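Uracil-DNA glycosylase (Nitratifractor salsuginis, PDB 5X3G) is a member of the uracil-DNA glycosylase family with an alpha/beta fold built on a four-stranded parallel sheet. Local coordinates at residues L31-Y42 / H182-L193. Numbering follows the deposited sequence.
Sequences LLPALMTLEDSY and HIRAWRAFIEKL
The end of helix 28-35, the turn after it and the start of helix 40-48 pack along helix 182-193. Ala34 and Tyr42 point at that helix, and Leu38 reaches Trp186 with its tip. Helix 31-35 runs nearly antiparallel to helix 182-193, at 153° and 8.0 Å between axes. The small side chain of Ala34 is consistent with this close approach: its CB lies 3.4 Å from Phe189 CD1. Leu35 lies alongside the Phe189 ring, with CD2 3.6 Å from CE1. Leu31 CD1 reaches the rim of the same ring and also meets Leu193 CD1. A type I turn from Leu35 to Leu38 overlaps the end of the helix at Leu35. Ala34 O accepts from Thr37 N and, at a doubtfully short 2.5 Å, from Thr37 OG1. Leu38 sets CD2 over the centre of the six-membered ring of Trp186, 4.0 Å from its centroid, a CH-pi contact. With chi1 at -164°, Tyr42 swings its ring away from its own backbone N and sets OH between Trp186 and His182. Trp186 NE1 donates to OH at 3.0 Å, bent to 144°, and OH pairs with His182 ND1 at 2.7 Å. Glu39 is the N-cap of helix 40-48; its OE1 accepts from Tyr42 N. Thr174 binds His182 NE2. Helix 11-20 packs on Leu35, helix 40-48 touches Trp186 through Met46, and Leu193 rests on Leu167 of strand 164-168, an outer strand of the parallel sheet.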
loop_
_atom_site.group_PDB
_atom_site.type_symbol
_atom_site.label_atom_id
_atom_site.label_comp_id
_atom_site.label_asym_id
_atom_site.label_seq_id
_atom_site.Cartn_x
_atom_site.Cartn_y
_atom_site.Cartn_z
ATOM N N LEU A 31 3.335 -12.367 11.644
ATOM C CA LEU A 31 2.241 -11.433 11.882
ATOM C C LEU A 31 1.700 -11.504 13.305
ATOM O O LEU A 31 1.357 -10.467 13.885
ATOM C CB LEU A 31 1.119 -11.700 10.873
ATOM C CG LEU A 31 0.182 -10.580 10.436
ATOM C CD1 LEU A 31 0.962 -9.313 10.125
ATOM C CD2 LEU A 31 -0.602 -11.038 9.213
ATOM N N LEU A 32 1.609 -12.703 13.883
ATOM C CA LEU A 32 1.137 -12.816 15.262
ATOM C C LEU A 32 2.072 -12.130 16.251
ATOM O O LEU A 32 1.576 -11.373 17.104
ATOM C CB LEU A 32 0.912 -14.291 15.618
ATOM C CG LEU A 32 -0.544 -14.743 15.732
ATOM C CD1 LEU A 32 -1.325 -14.349 14.489
ATOM C CD2 LEU A 32 -0.622 -16.243 15.962
ATOM N N PRO A 33 3.397 -12.334 16.214
ATOM C CA PRO A 33 4.269 -11.523 17.086
ATOM C C PRO A 33 4.076 -10.029 16.901
ATOM O O PRO A 33 3.873 -9.305 17.886
ATOM C CB PRO A 33 5.676 -11.980 16.681
ATOM C CG PRO A 33 5.490 -13.370 16.229
ATOM C CD PRO A 33 4.168 -13.383 15.517
ATOM N N ALA A 34 4.122 -9.552 15.654
ATOM C CA ALA A 34 3.932 -8.131 15.380
ATOM C C ALA A 34 2.658 -7.606 16.032
ATOM O O ALA A 34 2.695 -6.660 16.828
ATOM C CB ALA A 34 3.906 -7.896 13.869
ATOM N N LEU A 35 1.521 -8.240 15.728
ATOM C CA LEU A 35 0.251 -7.817 16.306
ATOM C C LEU A 35 0.266 -7.881 17.827
ATOM O O LEU A 35 -0.398 -7.071 18.486
ATOM C CB LEU A 35 -0.888 -8.672 15.757
ATOM C CG LEU A 35 -1.284 -8.385 14.311
ATOM C CD1 LEU A 35 -2.259 -9.436 13.795
ATOM C CD2 LEU A 35 -1.881 -6.986 14.213
HETATM N N MSE A 36 1.016 -8.817 18.403
HETATM C CA MSE A 36 1.029 -8.956 19.853
HETATM C C MSE A 36 1.813 -7.838 20.536
HETATM O O MSE A 36 1.873 -7.784 21.765
HETATM C CB MSE A 36 1.593 -10.318 20.260
HETATM C CG MSE A 36 0.610 -11.465 20.067
HETATM SE SE MSE A 36 1.257 -13.170 20.753
HETATM C CE MSE A 36 2.498 -13.654 19.334
ATOM N N THR A 37 2.410 -6.943 19.742
ATOM C CA THR A 37 3.055 -5.770 20.318
ATOM C C THR A 37 2.065 -4.648 20.611
ATOM O O THR A 37 2.406 -3.714 21.344
ATOM C CB THR A 37 4.163 -5.260 19.392
ATOM O OG1 THR A 37 3.586 -4.756 18.183
ATOM C CG2 THR A 37 5.137 -6.386 19.054
ATOM N N LEU A 38 0.855 -4.720 20.063
ATOM C CA LEU A 38 -0.173 -3.743 20.388
ATOM C C LEU A 38 -0.663 -3.945 21.817
ATOM O O LEU A 38 -0.814 -5.072 22.294
ATOM C CB LEU A 38 -1.346 -3.847 19.411
ATOM C CG LEU A 38 -1.032 -3.606 17.931
ATOM C CD1 LEU A 38 -2.060 -4.283 17.035
ATOM C CD2 LEU A 38 -0.956 -2.116 17.638
ATOM N N GLU A 39 -0.908 -2.831 22.499
ATOM C CA GLU A 39 -1.321 -2.830 23.896
ATOM C C GLU A 39 -2.688 -3.499 24.001
ATOM O O GLU A 39 -3.518 -3.363 23.097
ATOM C CB GLU A 39 -1.343 -1.395 24.433
ATOM C CG GLU A 39 -1.558 -1.237 25.930
ATOM C CD GLU A 39 -3.013 -1.297 26.322
ATOM O OE1 GLU A 39 -3.864 -1.023 25.451
ATOM O OE2 GLU A 39 -3.305 -1.607 27.496
ATOM N N ASP A 40 -2.908 -4.235 25.098
ATOM C CA ASP A 40 -4.059 -5.134 25.186
ATOM C C ASP A 40 -5.381 -4.397 24.996
ATOM O O ASP A 40 -6.264 -4.875 24.272
ATOM C CB ASP A 40 -4.047 -5.872 26.526
ATOM C CG ASP A 40 -3.183 -7.117 26.498
ATOM O OD1 ASP A 40 -3.649 -8.151 25.972
ATOM O OD2 ASP A 40 -2.039 -7.065 26.996
ATOM N N SER A 41 -5.547 -3.241 25.645
ATOM C CA SER A 41 -6.790 -2.490 25.492
ATOM C C SER A 41 -7.006 -2.077 24.042
ATOM O O SER A 41 -8.131 -2.145 23.530
ATOM C CB SER A 41 -6.785 -1.263 26.405
ATOM N N TYR A 42 -5.936 -1.657 23.362
ATOM C CA TYR A 42 -6.041 -1.322 21.946
ATOM C C TYR A 42 -6.522 -2.518 21.134
ATOM O O TYR A 42 -7.339 -2.368 20.217
ATOM C CB TYR A 42 -4.691 -0.825 21.429
ATOM C CG TYR A 42 -4.762 -0.101 20.104
ATOM C CD1 TYR A 42 -4.949 1.273 20.051
ATOM C CD2 TYR A 42 -4.644 -0.793 18.905
ATOM C CE1 TYR A 42 -5.016 1.940 18.843
ATOM C CE2 TYR A 42 -4.711 -0.135 17.691
ATOM C CZ TYR A 42 -4.897 1.232 17.667
ATOM O OH TYR A 42 -4.961 1.894 16.464
ATOM N N HIS A 182 -2.138 6.875 16.510
ATOM C CA HIS A 182 -2.272 5.529 15.963
ATOM C C HIS A 182 -0.960 5.039 15.364
ATOM O O HIS A 182 -0.554 3.895 15.601
ATOM C CB HIS A 182 -3.391 5.488 14.922
ATOM C CG HIS A 182 -4.766 5.544 15.512
ATOM N ND1 HIS A 182 -5.250 4.572 16.361
ATOM C CD2 HIS A 182 -5.763 6.448 15.368
ATOM C CE1 HIS A 182 -6.484 4.879 16.720
ATOM N NE2 HIS A 182 -6.819 6.013 16.132
ATOM N N ILE A 183 -0.281 5.888 14.590
ATOM C CA ILE A 183 1.013 5.511 14.023
ATOM C C ILE A 183 1.993 5.149 15.134
ATOM O O ILE A 183 2.726 4.153 15.043
ATOM C CB ILE A 183 1.552 6.644 13.127
ATOM C CG1 ILE A 183 0.732 6.736 11.839
ATOM C CG2 ILE A 183 3.029 6.440 12.817
ATOM C CD1 ILE A 183 0.685 8.125 11.245
ATOM N N ARG A 184 2.000 5.939 16.210
ATOM C CA ARG A 184 2.862 5.623 17.345
ATOM C C ARG A 184 2.476 4.287 17.971
ATOM O O ARG A 184 3.349 3.501 18.361
ATOM C CB ARG A 184 2.793 6.755 18.370
ATOM C CG ARG A 184 3.698 6.604 19.577
ATOM C CD ARG A 184 4.491 7.890 19.766
ATOM N NE ARG A 184 5.093 8.007 21.090
ATOM C CZ ARG A 184 6.206 8.686 21.344
ATOM N NH1 ARG A 184 6.855 9.297 20.360
ATOM N NH2 ARG A 184 6.675 8.750 22.580
ATOM N N ALA A 185 1.174 3.998 18.047
ATOM C CA ALA A 185 0.727 2.735 18.625
ATOM C C ALA A 185 1.083 1.543 17.741
ATOM O O ALA A 185 1.216 0.422 18.243
ATOM C CB ALA A 185 -0.780 2.775 18.874
ATOM N N TRP A 186 1.237 1.756 16.435
ATOM C CA TRP A 186 1.550 0.680 15.501
ATOM C C TRP A 186 3.038 0.559 15.203
ATOM O O TRP A 186 3.442 -0.380 14.504
ATOM C CB TRP A 186 0.785 0.881 14.190
ATOM C CG TRP A 186 -0.667 0.541 14.291
ATOM C CD1 TRP A 186 -1.682 1.372 14.658
ATOM C CD2 TRP A 186 -1.267 -0.731 14.025
ATOM N NE1 TRP A 186 -2.879 0.699 14.638
ATOM C CE2 TRP A 186 -2.650 -0.596 14.251
ATOM C CE3 TRP A 186 -0.769 -1.971 13.616
ATOM C CZ2 TRP A 186 -3.541 -1.652 14.082
ATOM C CZ3 TRP A 186 -1.652 -3.020 13.452
ATOM C CH2 TRP A 186 -3.024 -2.854 13.682
ATOM N N ARG A 187 3.858 1.481 15.711
ATOM C CA ARG A 187 5.281 1.464 15.389
ATOM C C ARG A 187 5.944 0.159 15.827
ATOM O O ARG A 187 6.776 -0.397 15.103
ATOM C CB ARG A 187 5.971 2.670 16.026
ATOM C CG ARG A 187 7.467 2.709 15.802
ATOM C CD ARG A 187 8.043 3.983 16.373
ATOM N NE ARG A 187 7.330 5.146 15.850
ATOM C CZ ARG A 187 7.107 6.257 16.542
ATOM N NH1 ARG A 187 7.546 6.360 17.789
ATOM N NH2 ARG A 187 6.442 7.263 15.992
ATOM N N ALA A 188 5.587 -0.348 17.011
ATOM C CA ALA A 188 6.138 -1.625 17.460
ATOM C C ALA A 188 5.710 -2.772 16.553
ATOM O O ALA A 188 6.494 -3.704 16.314
ATOM C CB ALA A 188 5.720 -1.904 18.904
ATOM N N PHE A 189 4.475 -2.721 16.047
ATOM C CA PHE A 189 4.021 -3.703 15.070
ATOM C C PHE A 189 4.889 -3.664 13.819
ATOM O O PHE A 189 5.323 -4.709 13.315
ATOM C CB PHE A 189 2.551 -3.445 14.722
ATOM C CG PHE A 189 2.073 -4.175 13.494
ATOM C CD1 PHE A 189 1.552 -5.454 13.594
ATOM C CD2 PHE A 189 2.121 -3.572 12.245
ATOM C CE1 PHE A 189 1.109 -6.127 12.473
ATOM C CE2 PHE A 189 1.678 -4.242 11.121
ATOM C CZ PHE A 189 1.169 -5.519 11.231
ATOM N N ILE A 190 5.152 -2.461 13.297
ATOM C CA ILE A 190 5.958 -2.341 12.083
ATOM C C ILE A 190 7.375 -2.846 12.330
ATOM O O ILE A 190 7.929 -3.607 11.528
ATOM C CB ILE A 190 5.964 -0.889 11.570
ATOM C CG1 ILE A 190 4.549 -0.442 11.195
ATOM C CG2 ILE A 190 6.878 -0.766 10.365
ATOM C CD1 ILE A 190 3.921 -1.283 10.110
ATOM N N GLU A 191 7.983 -2.424 13.442
ATOM C CA GLU A 191 9.341 -2.856 13.764
ATOM C C GLU A 191 9.433 -4.373 13.864
ATOM O O GLU A 191 10.383 -4.979 13.350
ATOM C CB GLU A 191 9.803 -2.207 15.069
ATOM N N LYS A 192 8.454 -5.009 14.515
ATOM C CA LYS A 192 8.479 -6.465 14.615
ATOM C C LYS A 192 8.273 -7.120 13.252
ATOM O O LYS A 192 8.911 -8.135 12.940
ATOM C CB LYS A 192 7.419 -6.942 15.605
ATOM C CG LYS A 192 7.535 -8.414 15.940
ATOM C CD LYS A 192 8.867 -8.691 16.610
ATOM C CE LYS A 192 9.047 -10.168 16.885
ATOM N NZ LYS A 192 10.303 -10.438 17.637
ATOM N N LEU A 193 7.389 -6.553 12.427
ATOM C CA LEU A 193 7.141 -7.121 11.106
ATOM C C LEU A 193 8.386 -7.044 10.226
ATOM O O LEU A 193 8.694 -7.992 9.496
ATOM C CB LEU A 193 5.967 -6.404 10.440
ATOM C CG LEU A 193 5.317 -7.113 9.252
ATOM C CD1 LEU A 193 4.426 -8.239 9.737
ATOM C CD2 LEU A 193 4.528 -6.130 8.406
#